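Local coordinates for periplasmic binding protein (Veillonella parvula, PDB 4LJS) that probably captures a metal chelate or a similar small ligand outside the cytoplasmic membrane and delivers it to an ABC importer, at residues A[218-226]-A[302-311]; A[241-252]-A[276-287]. All coordinates share one frame; numbering follows the deposited sequence.

Contact 1: A[218-226]-A[302-311]; sequences NIGASLHAD and SIDIVSHGLY. Unlike the reference sequence in segment 302-311: S302 (reference Gly).
The ring of Y311 turns its edge to L223, whose carbonyl oxygen lies in the ring plane, and the phenol OH donates to L223 O at 2.7 Å. That bond runs nearly in line with the carbonyl, the C=O...OH angle being 161°. With CG anti to the carbonyl carbon (chi1 -56°), the ring reaches back to the turn at 223-225, while T185 of helix 168-188 and P195 also touch it. A phenylalanine in place of Y311 would probably leave the L223 carbonyl without this hydroxyl donor and the 223-225 turn less firmly tied to the end of helix 299-310. The H308 ring stacks with Y315, and its ND1 donates to S307 OG, which lies in the imidazole plane at the edge and itself bonds to I303 O. The turn at 223-225 is a Schellman motif closing helix 215-222: H224, at positive phi, is its C-prime residue, and A225 N returns to G220 O at 2.9 Å. Helices 215-222 and 299-310, both in the C-terminal lobe, pack with the axes of their contacting segments 10.0 Å apart and crossing at -54°. L223, just past the helix end, points toward helix 299-310: its CD1 meets V306 CG1 at 3.7 Å and also lies against S307, while its CB rests 3.8 Å from L310 CD1. Both methyls of L310, CD1 and CD2, touch A225 CB at 3.7 Å. One turn earlier I219 splits its branches, CG2 going to V306 CB at 3.9 Å and CD1 lying 3.5 Å from S302 OG. That hydroxyl is hydrogen-bonded to A291 O and L299 O.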
loop_
_atom_site.group_PDB
_atom_site.type_symbol
_atom_site.label_atom_id
_atom_site.label_comp_id
_atom_site.label_asym_id
_atom_site.label_seq_id
_atom_site.Cartn_x
_atom_site.Cartn_y
_atom_site.Cartn_z
ATOM N N ASN A 218 -10.634 0.308 -7.156
ATOM C CA ASN A 218 -9.985 -0.079 -8.404
ATOM C C ASN A 218 -9.600 -1.552 -8.405
ATOM O O ASN A 218 -9.582 -2.202 -9.452
ATOM C CB ASN A 218 -8.763 0.802 -8.682
ATOM C CG ASN A 218 -8.129 0.528 -10.043
ATOM O OD1 ASN A 218 -7.007 0.026 -10.132
ATOM N ND2 ASN A 218 -8.850 0.860 -11.108
ATOM N N ILE A 219 -9.292 -2.086 -7.231
ATOM C CA ILE A 219 -8.971 -3.504 -7.136
ATOM C C ILE A 219 -10.229 -4.324 -7.421
ATOM O O ILE A 219 -10.187 -5.286 -8.190
ATOM C CB ILE A 219 -8.362 -3.864 -5.782
ATOM C CG1 ILE A 219 -6.987 -3.199 -5.642
ATOM C CG2 ILE A 219 -8.256 -5.385 -5.622
ATOM C CD1 ILE A 219 -6.489 -3.110 -4.182
ATOM N N GLY A 220 -11.349 -3.915 -6.826
ATOM C CA GLY A 220 -12.636 -4.511 -7.142
ATOM C C GLY A 220 -12.975 -4.449 -8.625
ATOM O O GLY A 220 -13.376 -5.455 -9.212
ATOM N N ALA A 221 -12.812 -3.274 -9.233
ATOM C CA ALA A 221 -13.074 -3.101 -10.668
ATOM C C ALA A 221 -12.115 -3.922 -11.538
ATOM O O ALA A 221 -12.538 -4.578 -12.488
ATOM C CB ALA A 221 -13.009 -1.622 -11.057
ATOM N N SER A 222 -10.825 -3.883 -11.215
ATOM C CA SER A 222 -9.844 -4.699 -11.933
ATOM C C SER A 222 -10.244 -6.174 -11.937
ATOM O O SER A 222 -10.083 -6.872 -12.938
ATOM C CB SER A 222 -8.446 -4.537 -11.328
ATOM O OG SER A 222 -8.022 -3.188 -11.447
ATOM N N LEU A 223 -10.784 -6.634 -10.814
ATOM C CA LEU A 223 -11.198 -8.024 -10.678
ATOM C C LEU A 223 -12.613 -8.276 -11.218
ATOM O O LEU A 223 -13.224 -9.309 -10.938
ATOM C CB LEU A 223 -11.054 -8.478 -9.224
ATOM C CG LEU A 223 -9.587 -8.640 -8.790
ATOM C CD1 LEU A 223 -9.424 -8.640 -7.271
ATOM C CD2 LEU A 223 -9.022 -9.920 -9.378
ATOM N N HIS A 224 -13.109 -7.321 -12.002
ATOM C CA HIS A 224 -14.391 -7.439 -12.701
ATOM C C HIS A 224 -15.602 -7.495 -11.768
ATOM O O HIS A 224 -16.665 -7.989 -12.149
ATOM C CB HIS A 224 -14.401 -8.645 -13.644
ATOM C CG HIS A 224 -15.066 -8.365 -14.951
ATOM N ND1 HIS A 224 -14.525 -7.511 -15.888
ATOM C CD2 HIS A 224 -16.243 -8.796 -15.464
ATOM C CE1 HIS A 224 -15.339 -7.434 -16.928
ATOM N NE2 HIS A 224 -16.383 -8.209 -16.700
ATOM N N ALA A 225 -15.441 -6.990 -10.550
ATOM C CA ALA A 225 -16.562 -6.932 -9.623
ATOM C C ALA A 225 -17.431 -5.713 -9.904
ATOM O O ALA A 225 -16.993 -4.745 -10.528
ATOM C CB ALA A 225 -16.073 -6.906 -8.182
ATOM N N ASP A 226 -18.667 -5.769 -9.435
ATOM C CA ASP A 226 -19.560 -4.626 -9.494
ATOM C C ASP A 226 -19.409 -3.850 -8.184
ATOM O O ASP A 226 -20.034 -4.187 -7.177
ATOM C CB ASP A 226 -21.003 -5.101 -9.703
ATOM C CG ASP A 226 -21.975 -3.957 -9.922
ATOM O OD1 ASP A 226 -21.523 -2.829 -10.208
ATOM O OD2 ASP A 226 -23.199 -4.192 -9.818
ATOM N N SER A 302 -3.853 -7.461 -0.753
ATOM C CA SER A 302 -5.215 -7.041 -1.065
ATOM C C SER A 302 -5.786 -7.752 -2.289
ATOM O O SER A 302 -6.964 -8.112 -2.292
ATOM C CB SER A 302 -5.324 -5.528 -1.219
ATOM O OG SER A 302 -4.353 -4.999 -2.099
ATOM N N ILE A 303 -4.958 -7.955 -3.314
ATOM C CA ILE A 303 -5.366 -8.751 -4.473
ATOM C C ILE A 303 -5.883 -10.120 -4.031
ATOM O O ILE A 303 -6.953 -10.558 -4.450
ATOM C CB ILE A 303 -4.208 -8.962 -5.470
ATOM C CG1 ILE A 303 -3.906 -7.673 -6.234
ATOM C CG2 ILE A 303 -4.560 -10.050 -6.473
ATOM C CD1 ILE A 303 -2.612 -7.743 -7.027
ATOM N N ASP A 304 -5.123 -10.783 -3.166
ATOM C CA ASP A 304 -5.505 -12.095 -2.645
ATOM C C ASP A 304 -6.796 -12.079 -1.832
ATOM O O ASP A 304 -7.671 -12.926 -2.028
ATOM C CB ASP A 304 -4.370 -12.699 -1.814
ATOM C CG ASP A 304 -3.215 -13.188 -2.677
ATOM O OD1 ASP A 304 -3.381 -13.260 -3.914
ATOM O OD2 ASP A 304 -2.143 -13.503 -2.122
ATOM N N ILE A 305 -6.916 -11.119 -0.923
ATOM C CA ILE A 305 -8.109 -11.026 -0.092
ATOM C C ILE A 305 -9.344 -10.703 -0.929
ATOM O O ILE A 305 -10.393 -11.337 -0.781
ATOM C CB ILE A 305 -7.939 -9.991 1.034
ATOM C CG1 ILE A 305 -6.862 -10.474 2.011
ATOM C CG2 ILE A 305 -9.274 -9.739 1.744
ATOM C CD1 ILE A 305 -6.542 -9.505 3.125
ATOM N N VAL A 306 -9.217 -9.735 -1.828
ATOM C CA VAL A 306 -10.352 -9.333 -2.639
ATOM C C VAL A 306 -10.763 -10.415 -3.653
ATOM O O VAL A 306 -11.946 -10.740 -3.772
ATOM C CB VAL A 306 -10.113 -7.973 -3.308
ATOM C CG1 VAL A 306 -11.281 -7.620 -4.201
ATOM C CG2 VAL A 306 -9.922 -6.899 -2.232
ATOM N N SER A 307 -9.794 -11.000 -4.352
ATOM C CA SER A 307 -10.117 -12.042 -5.323
ATOM C C SER A 307 -10.712 -13.268 -4.623
ATOM O O SER A 307 -11.666 -13.860 -5.117
ATOM C CB SER A 307 -8.890 -12.445 -6.148
ATOM O OG SER A 307 -7.965 -13.171 -5.343
ATOM N N HIS A 308 -10.161 -13.632 -3.466
ATOM C CA HIS A 308 -10.652 -14.788 -2.729
ATOM C C HIS A 308 -12.043 -14.533 -2.149
ATOM O O HIS A 308 -12.879 -15.430 -2.141
ATOM C CB HIS A 308 -9.665 -15.215 -1.638
ATOM C CG HIS A 308 -8.448 -15.916 -2.167
ATOM N ND1 HIS A 308 -7.771 -15.491 -3.293
ATOM C CD2 HIS A 308 -7.784 -17.011 -1.722
ATOM C CE1 HIS A 308 -6.745 -16.294 -3.519
ATOM N NE2 HIS A 308 -6.733 -17.226 -2.582
ATOM N N GLY A 309 -12.294 -13.307 -1.692
ATOM C CA GLY A 309 -13.612 -12.928 -1.209
ATOM C C GLY A 309 -14.653 -12.751 -2.310
ATOM O O GLY A 309 -15.839 -13.049 -2.118
ATOM N N LEU A 310 -14.225 -12.256 -3.469
ATOM C CA LEU A 310 -15.151 -12.045 -4.579
ATOM C C LEU A 310 -15.559 -13.373 -5.192
ATOM O O LEU A 310 -16.722 -13.572 -5.539
ATOM C CB LEU A 310 -14.525 -11.156 -5.659
ATOM C CG LEU A 310 -14.369 -9.669 -5.351
ATOM C CD1 LEU A 310 -13.582 -8.992 -6.466
ATOM C CD2 LEU A 310 -15.738 -9.017 -5.161
ATOM N N TYR A 311 -14.603 -14.293 -5.302
ATOM C CA TYR A 311 -14.851 -15.550 -6.006
ATOM C C TYR A 311 -14.555 -16.817 -5.191
ATOM O O TYR A 311 -13.631 -17.557 -5.517
ATOM C CB TYR A 311 -14.056 -15.548 -7.314
ATOM C CG TYR A 311 -14.366 -14.349 -8.184
ATOM C CD1 TYR A 311 -15.539 -14.291 -8.927
ATOM C CD2 TYR A 311 -13.498 -13.261 -8.248
ATOM C CE1 TYR A 311 -15.828 -13.201 -9.723
ATOM C CE2 TYR A 311 -13.787 -12.156 -9.052
ATOM C CZ TYR A 311 -14.952 -12.136 -9.785
ATOM O OH TYR A 311 -15.259 -11.050 -10.583
#

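Contact 2: A[241-252]-A[276-287]; sequences VEQNPDVIFLIV and VNALRNKRVHFL
I248 and R283 begin a parallel strand ladder: I248 N donates to R283 O at 2.9 Å, and H285 N returns to I248 O, both nearly in line with their carbonyls. L250 N then binds H285 O at 2.7 Å. Further along, L287 N and V252 N approach L250 O and L287 O from above the carbonyl planes. L250 CD1 meets V284 CG1 at 3.7 Å on one sheet face, and V252 CG2 comes as near as 3.5 Å to F286 CD1. F249, H285, I251 and L287 project from the other face; there L287 CD2 reaches F249 CB, while V247 CG2 meets the edge of the H285 ring in its plane.

Ahead of the strands, N244 OD1 accepts from N277 N at 3.0 Å, with an N-H...O angle of 169°. N244 CG is anti to its backbone N (chi1 -161°), bringing the amide to the first turn of helix 277-280. A278 N makes a weak, bent hydrogen bond to P245 O, and A278 CB packs on I248 CG1. The R283 chain bends at chi3 and lays one guanidinium face over D246 O in packing; the same oxygen accepts a hydrogen bond from a water that in turn accepts from N281 ND2. The outer ends are fixed by G309 O, which accepts from R283 NH2, and K196 N, which donates to D246 OD2.

Helix 260-268 packs on the L250, V284 and F286 face, and helix 299-310 on the V247 and L287 face. With helix 260-268 in the connection, the two parallel strands form a beta-alpha-beta crossover in the C-terminal lobe's alpha/beta sandwich, consistent with the chelatase-like fold of periplasmic binding proteins.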
loop_
_atom_site.group_PDB
_atom_site.type_symbol
_atom_site.label_atom_id
_atom_site.label_comp_id
_atom_site.label_asym_id
_atom_site.label_seq_id
_atom_site.Cartn_x
_atom_site.Cartn_y
_atom_site.Cartn_z
ATOM N N VAL A 241 -28.455 -1.572 2.716
ATOM C CA VAL A 241 -29.572 -2.496 2.525
ATOM C C VAL A 241 -30.103 -2.446 1.094
ATOM O O VAL A 241 -30.359 -3.482 0.478
ATOM C CB VAL A 241 -30.728 -2.208 3.504
ATOM C CG1 VAL A 241 -31.965 -3.017 3.127
ATOM C CG2 VAL A 241 -30.303 -2.512 4.930
ATOM N N GLU A 242 -30.259 -1.236 0.565
ATOM C CA GLU A 242 -30.737 -1.064 -0.802
ATOM C C GLU A 242 -29.751 -1.634 -1.823
ATOM O O GLU A 242 -30.140 -2.387 -2.715
ATOM C CB GLU A 242 -31.002 0.413 -1.093
ATOM C CG GLU A 242 -31.445 0.699 -2.520
ATOM C CD GLU A 242 -31.662 2.182 -2.781
ATOM O OE1 GLU A 242 -31.135 2.690 -3.797
ATOM O OE2 GLU A 242 -32.358 2.841 -1.979
ATOM N N GLN A 243 -28.477 -1.275 -1.685
ATOM C CA GLN A 243 -27.454 -1.711 -2.631
ATOM C C GLN A 243 -27.231 -3.220 -2.563
ATOM O O GLN A 243 -27.019 -3.870 -3.588
ATOM C CB GLN A 243 -26.146 -0.950 -2.407
ATOM C CG GLN A 243 -26.212 0.514 -2.814
ATOM C CD GLN A 243 -26.357 0.688 -4.312
ATOM O OE1 GLN A 243 -25.639 0.059 -5.093
ATOM N NE2 GLN A 243 -27.293 1.539 -4.724
ATOM N N ASN A 244 -27.282 -3.764 -1.350
ATOM C CA ASN A 244 -27.288 -5.212 -1.133
ATOM C C ASN A 244 -26.073 -5.953 -1.717
ATOM O O ASN A 244 -26.212 -6.749 -2.643
ATOM C CB ASN A 244 -28.597 -5.809 -1.672
ATOM C CG ASN A 244 -28.904 -7.175 -1.096
ATOM O OD1 ASN A 244 -28.468 -7.514 0.003
ATOM N ND2 ASN A 244 -29.666 -7.969 -1.840
ATOM N N PRO A 245 -24.877 -5.700 -1.166
ATOM C CA PRO A 245 -23.682 -6.371 -1.687
ATOM C C PRO A 245 -23.674 -7.870 -1.406
ATOM O O PRO A 245 -24.165 -8.306 -0.366
ATOM C CB PRO A 245 -22.544 -5.700 -0.916
ATOM C CG PRO A 245 -23.180 -5.216 0.351
ATOM C CD PRO A 245 -24.568 -4.810 -0.033
ATOM N N ASP A 246 -23.118 -8.636 -2.341
ATOM C CA ASP A 246 -22.843 -10.056 -2.150
ATOM C C ASP A 246 -21.719 -10.302 -1.150
ATOM O O ASP A 246 -21.677 -11.351 -0.508
ATOM C CB ASP A 246 -22.424 -10.685 -3.474
ATOM C CG ASP A 246 -23.481 -10.554 -4.533
ATOM O OD1 ASP A 246 -24.659 -10.841 -4.230
ATOM O OD2 ASP A 246 -23.131 -10.157 -5.664
ATOM N N VAL A 247 -20.797 -9.344 -1.057
ATOM C CA VAL A 247 -19.623 -9.462 -0.194
ATOM C C VAL A 247 -19.197 -8.082 0.322
ATOM O O VAL A 247 -19.139 -7.110 -0.436
ATOM C CB VAL A 247 -18.446 -10.166 -0.926
ATOM C CG1 VAL A 247 -18.146 -9.487 -2.259
ATOM C CG2 VAL A 247 -17.201 -10.203 -0.056
ATOM N N ILE A 248 -18.935 -7.994 1.623
ATOM C CA ILE A 248 -18.469 -6.757 2.225
ATOM C C ILE A 248 -17.007 -6.873 2.614
ATOM O O ILE A 248 -16.595 -7.840 3.251
ATOM C CB ILE A 248 -19.264 -6.414 3.488
ATOM C CG1 ILE A 248 -20.724 -6.131 3.136
ATOM C CG2 ILE A 248 -18.638 -5.214 4.206
ATOM C CD1 ILE A 248 -21.603 -5.896 4.345
ATOM N N PHE A 249 -16.219 -5.883 2.226
ATOM C CA PHE A 249 -14.853 -5.795 2.719
ATOM C C PHE A 249 -14.757 -4.724 3.794
ATOM O O PHE A 249 -15.080 -3.556 3.560
ATOM C CB PHE A 249 -13.879 -5.556 1.572
ATOM C CG PHE A 249 -13.805 -6.708 0.615
ATOM C CD1 PHE A 249 -13.053 -7.835 0.926
ATOM C CD2 PHE A 249 -14.520 -6.693 -0.568
ATOM C CE1 PHE A 249 -12.993 -8.906 0.066
ATOM C CE2 PHE A 249 -14.459 -7.762 -1.441
ATOM C CZ PHE A 249 -13.695 -8.873 -1.123
ATOM N N LEU A 250 -14.350 -5.147 4.985
ATOM C CA LEU A 250 -14.141 -4.236 6.105
ATOM C C LEU A 250 -12.685 -3.791 6.153
ATOM O O LEU A 250 -11.798 -4.560 6.537
ATOM C CB LEU A 250 -14.514 -4.910 7.426
ATOM C CG LEU A 250 -15.985 -5.267 7.646
ATOM C CD1 LEU A 250 -16.187 -5.805 9.057
ATOM C CD2 LEU A 250 -16.883 -4.063 7.395
ATOM N N ILE A 251 -12.443 -2.549 5.757
ATOM C CA ILE A 251 -11.096 -1.995 5.760
ATOM C C ILE A 251 -10.687 -1.558 7.167
ATOM O O ILE A 251 -11.429 -0.850 7.846
ATOM C CB ILE A 251 -10.978 -0.840 4.751
ATOM C CG1 ILE A 251 -11.226 -1.376 3.336
ATOM C CG2 ILE A 251 -9.613 -0.172 4.842
ATOM C CD1 ILE A 251 -11.351 -0.309 2.277
ATOM N N VAL A 252 -9.514 -2.006 7.608
ATOM C CA VAL A 252 -9.050 -1.712 8.963
ATOM C C VAL A 252 -7.676 -1.072 8.948
ATOM O O VAL A 252 -6.743 -1.610 8.345
ATOM C CB VAL A 252 -8.947 -2.980 9.825
ATOM C CG1 VAL A 252 -8.753 -2.601 11.304
ATOM C CG2 VAL A 252 -10.173 -3.850 9.640
ATOM N N VAL A 276 -29.127 -8.267 4.457
ATOM C CA VAL A 276 -28.169 -8.134 3.367
ATOM C C VAL A 276 -27.497 -9.472 3.031
ATOM O O VAL A 276 -27.100 -10.219 3.925
ATOM C CB VAL A 276 -27.115 -7.054 3.699
ATOM C CG1 VAL A 276 -26.044 -6.994 2.633
ATOM C CG2 VAL A 276 -27.790 -5.694 3.858
ATOM N N ASN A 277 -27.387 -9.765 1.737
ATOM C CA ASN A 277 -26.824 -11.027 1.260
ATOM C C ASN A 277 -25.471 -11.378 1.858
ATOM O O ASN A 277 -25.250 -12.515 2.272
ATOM C CB ASN A 277 -26.716 -11.025 -0.265
ATOM C CG ASN A 277 -28.063 -11.121 -0.945
ATOM O OD1 ASN A 277 -29.062 -11.515 -0.332
ATOM N ND2 ASN A 277 -28.100 -10.770 -2.225
ATOM N N ALA A 278 -24.573 -10.397 1.895
ATOM C CA ALA A 278 -23.231 -10.598 2.438
ATOM C C ALA A 278 -23.275 -11.097 3.882
ATOM O O ALA A 278 -22.466 -11.938 4.283
ATOM C CB ALA A 278 -22.418 -9.311 2.344
ATOM N N LEU A 279 -24.225 -10.577 4.655
ATOM C CA LEU A 279 -24.425 -11.028 6.031
ATOM C C LEU A 279 -25.054 -12.423 6.110
ATOM O O LEU A 279 -24.573 -13.277 6.851
ATOM C CB LEU A 279 -25.262 -10.018 6.826
ATOM C CG LEU A 279 -24.470 -8.882 7.481
ATOM C CD1 LEU A 279 -25.275 -8.251 8.595
ATOM C CD2 LEU A 279 -23.167 -9.404 8.024
ATOM N N ARG A 280 -26.118 -12.647 5.344
ATOM C CA ARG A 280 -26.791 -13.946 5.311
ATOM C C ARG A 280 -25.828 -15.075 4.970
ATOM O O ARG A 280 -25.913 -16.169 5.526
ATOM C CB ARG A 280 -27.919 -13.943 4.278
ATOM C CG ARG A 280 -29.140 -13.116 4.642
ATOM C CD ARG A 280 -30.117 -13.045 3.475
ATOM N NE ARG A 280 -30.423 -14.369 2.938
ATOM C CZ ARG A 280 -29.949 -14.845 1.790
ATOM N NH1 ARG A 280 -29.147 -14.101 1.042
ATOM N NH2 ARG A 280 -30.284 -16.065 1.386
ATOM N N ASN A 281 -24.908 -14.791 4.054
ATOM C CA ASN A 281 -24.001 -15.801 3.530
ATOM C C ASN A 281 -22.599 -15.704 4.106
ATOM O O ASN A 281 -21.673 -16.343 3.609
ATOM C CB ASN A 281 -23.973 -15.728 2.001
ATOM C CG ASN A 281 -25.344 -15.945 1.395
ATOM O OD1 ASN A 281 -26.111 -16.783 1.863
ATOM N ND2 ASN A 281 -25.668 -15.176 0.367
ATOM N N LYS A 282 -22.458 -14.900 5.156
ATOM C CA LYS A 282 -21.210 -14.794 5.904
ATOM C C LYS A 282 -20.037 -14.409 5.013
ATOM O O LYS A 282 -18.951 -14.973 5.114
ATOM C CB LYS A 282 -20.929 -16.094 6.664
ATOM C CG LYS A 282 -22.053 -16.476 7.627
ATOM C CD LYS A 282 -21.939 -17.920 8.094
ATOM C CE LYS A 282 -21.021 -18.054 9.297
ATOM N NZ LYS A 282 -21.605 -17.433 10.520
ATOM N N ARG A 283 -20.268 -13.437 4.139
ATOM C CA ARG A 283 -19.221 -12.952 3.253
ATOM C C ARG A 283 -18.819 -11.532 3.645
ATOM O O ARG A 283 -19.030 -10.567 2.913
ATOM C CB ARG A 283 -19.666 -13.068 1.790
ATOM C CG ARG A 283 -19.994 -14.513 1.396
ATOM C CD ARG A 283 -20.391 -14.650 -0.067
ATOM N NE ARG A 283 -19.345 -14.171 -0.973
ATOM C CZ ARG A 283 -19.522 -13.989 -2.276
ATOM N NH1 ARG A 283 -20.701 -14.252 -2.824
ATOM N NH2 ARG A 283 -18.527 -13.542 -3.032
ATOM N N VAL A 284 -18.255 -11.423 4.842
ATOM C CA VAL A 284 -17.770 -10.160 5.365
ATOM C C VAL A 284 -16.344 -10.413 5.815
ATOM O O VAL A 284 -16.105 -11.207 6.727
ATOM C CB VAL A 284 -18.623 -9.685 6.554
ATOM C CG1 VAL A 284 -18.093 -8.364 7.103
ATOM C CG2 VAL A 284 -20.098 -9.564 6.145
ATOM N N HIS A 285 -15.391 -9.759 5.160
ATOM C CA HIS A 285 -13.988 -10.056 5.409
ATOM C C HIS A 285 -13.174 -8.811 5.728
ATOM O O HIS A 285 -13.450 -7.724 5.210
ATOM C CB HIS A 285 -13.380 -10.758 4.195
ATOM C CG HIS A 285 -14.278 -11.790 3.589
ATOM N ND1 HIS A 285 -14.370 -13.076 4.078
ATOM C CD2 HIS A 285 -15.125 -11.727 2.533
ATOM C CE1 HIS A 285 -15.235 -13.759 3.351
ATOM N NE2 HIS A 285 -15.708 -12.964 2.408
ATOM N N PHE A 286 -12.163 -8.991 6.574
ATOM C CA PHE A 286 -11.228 -7.925 6.904
ATOM C C PHE A 286 -10.297 -7.646 5.729
ATOM O O PHE A 286 -9.848 -8.567 5.050
ATOM C CB PHE A 286 -10.395 -8.315 8.128
ATOM C CG PHE A 286 -11.120 -8.155 9.434
ATOM C CD1 PHE A 286 -11.742 -6.958 9.755
ATOM C CD2 PHE A 286 -11.180 -9.205 10.343
ATOM C CE1 PHE A 286 -12.403 -6.801 10.968
ATOM C CE2 PHE A 286 -11.841 -9.058 11.556
ATOM C CZ PHE A 286 -12.456 -7.853 11.867
ATOM N N LEU A 287 -10.011 -6.370 5.497
ATOM C CA LEU A 287 -9.074 -5.962 4.459
ATOM C C LEU A 287 -8.163 -4.875 5.033
ATOM O O LEU A 287 -8.611 -3.760 5.304
ATOM C CB LEU A 287 -9.835 -5.459 3.226
ATOM C CG LEU A 287 -9.059 -4.966 1.997
ATOM C CD1 LEU A 287 -8.101 -6.024 1.464
ATOM C CD2 LEU A 287 -10.029 -4.522 0.898
HETATM O O HOH W 1 -23.955 -12.906 -0.873
#

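After the antiparallel pair 19-29 and 34-40, the chain builds the lobe containing the parallel sheet of strands 47-50, 67-71, 110-113 and 135-138, then passes through helices 151-164 and 168-188 into the second lobe. Helix 215-222 opens the loop that contact 1 closes when helix 299-310 returns to it. Within that span, contact 2 closes a shorter loop, bringing strand 284-288 alongside strand 247-252, so the contacts nest without crossing. Their centres are 13 Å apart. A connection of about ten residues leads from strand 284-288 to helix 299-310, which joins both: I305 CG2 packs 3.6 Å from F286 O, and I305 O 3.7 Å from F249 CE1.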